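Side-chain contact in molybdopterin synthase catalytic subunit (PDB 3RPF), which probably converts precursor Z into molybdopterin, inserting two sulfur atoms delivered by its small partner subunit MoaD to form the dithiolene group: residues Asp84-Ile87 and Gly88-Ser91. Sequence-based numbering, arbitrary orientation. Where two conformers were deposited one is given.
Sequences DVLI and GQSS
Gln89 folds back alongside Leu86, the two side chains pointing the same way, and in the conformer described its amide oxygen OE1 accepts the backbone N-H of Leu86 at 3.2 Å. The donor lies 33° out of the amide plane. CG of Gln89 stands beside its own backbone N (chi1 -58°), and the extended chain beyond it carries the amide back along Leu86, where OE1 also sits 3.8 Å from Leu86 CB. In this conformer one residue thus grips Leu86 twice, for backbone N of Gln89 donates to Leu86 O (2.9 Å), closing a type II turn with Gly88 at its third position. Val85 crosses Gln89 at a slant, its CG1, anti to the backbone N (chi1 -172°), lying 3.7 Å from Gln89 CB and 4.2 Å from Ser91 CB. The hydroxyl of Ser91 hydrogen-bonds to O of Gly74 of the molybdopterin converting factor chain. The turn links the two sheets: strand 84-86 is the outermost strand, within this chain, of the antiparallel sheet, beside strand 48-53, while strand 90-98 runs between strands 74-82 and 32-39, with Val40, a probable substrate-binding residue, packed against Val85 and Ile87.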
loop_
_atom_site.group_PDB
_atom_site.type_symbol
_atom_site.label_atom_id
_atom_site.label_comp_id
_atom_site.label_asym_id
_atom_site.label_seq_id
_atom_site.Cartn_x
_atom_site.Cartn_y
_atom_site.Cartn_z
ATOM N N ASP A 84 -3.497 3.121 25.173
ATOM C CA ASP A 84 -2.239 2.389 25.144
ATOM C C ASP A 84 -2.208 1.287 24.092
ATOM O O ASP A 84 -3.184 0.566 23.902
ATOM C CB ASP A 84 -1.942 1.766 26.510
ATOM C CG ASP A 84 -1.792 2.804 27.601
ATOM O OD1 ASP A 84 -1.762 4.009 27.269
ATOM O OD2 ASP A 84 -1.698 2.415 28.785
ATOM N N VAL A 85 -1.083 1.205 23.399
ATOM C CA VAL A 85 -0.783 0.138 22.474
ATOM C C VAL A 85 0.640 -0.355 22.741
ATOM O O VAL A 85 1.583 0.396 22.657
ATOM C CB VAL A 85 -0.928 0.620 21.035
ATOM C CG1 VAL A 85 -0.816 -0.505 20.083
ATOM C CG2 VAL A 85 -2.215 1.367 20.861
ATOM N N LEU A 86 0.780 -1.625 23.052
ATOM C CA LEU A 86 2.068 -2.195 23.384
ATOM C C LEU A 86 2.923 -2.582 22.176
ATOM O O LEU A 86 2.424 -2.718 21.084
ATOM C CB LEU A 86 1.894 -3.387 24.318
ATOM C CG LEU A 86 0.971 -3.180 25.509
ATOM C CD1 LEU A 86 0.869 -4.428 26.327
ATOM C CD2 LEU A 86 1.387 -2.021 26.349
ATOM N N ILE A 87 4.204 -2.808 22.421
ATOM C CA ILE A 87 5.151 -3.155 21.385
ATOM C C ILE A 87 4.655 -4.393 20.696
ATOM O O ILE A 87 4.205 -5.309 21.330
ATOM C CB ILE A 87 6.475 -3.587 21.996
ATOM C CG1 ILE A 87 7.212 -2.413 22.622
ATOM C CG2 ILE A 87 7.277 -4.355 20.984
ATOM C CD1 ILE A 87 7.247 -1.218 21.772
ATOM N N GLY A 88 4.753 -4.410 19.382
ATOM C CA GLY A 88 4.297 -5.529 18.588
ATOM C C GLY A 88 2.843 -5.428 18.160
ATOM O O GLY A 88 2.402 -6.176 17.278
ATOM N N GLN A 89 2.090 -4.515 18.769
ATOM C CA GLN A 89 0.668 -4.363 18.454
ATOM C C GLN A 89 0.431 -3.243 17.443
ATOM O O GLN A 89 1.253 -2.329 17.314
ATOM C CB GLN A 89 -0.149 -4.112 19.729
ATOM C CG GLN A 89 -0.011 -5.210 20.776
ATOM C CD GLN A 89 -1.015 -5.083 21.908
ATOM O OE1 GLN A 89 -1.306 -3.981 22.387
ATOM N NE2 GLN A 89 -1.547 -6.218 22.347
ATOM N N SER A 90 -0.697 -3.311 16.738
ATOM C CA SER A 90 -1.007 -2.343 15.685
ATOM C C SER A 90 -1.839 -1.176 16.188
ATOM O O SER A 90 -2.761 -1.351 16.982
ATOM C CB SER A 90 -1.729 -3.035 14.520
ATOM O OG SER A 90 -0.993 -4.163 14.071
ATOM N N SER A 91 -1.527 0.021 15.710
ATOM C CA SER A 91 -2.189 1.216 16.232
ATOM C C SER A 91 -2.972 1.939 15.151
ATOM O O SER A 91 -3.771 2.833 15.444
ATOM C CB SER A 91 -1.152 2.163 16.815
ATOM O OG SER A 91 -0.238 2.573 15.814
#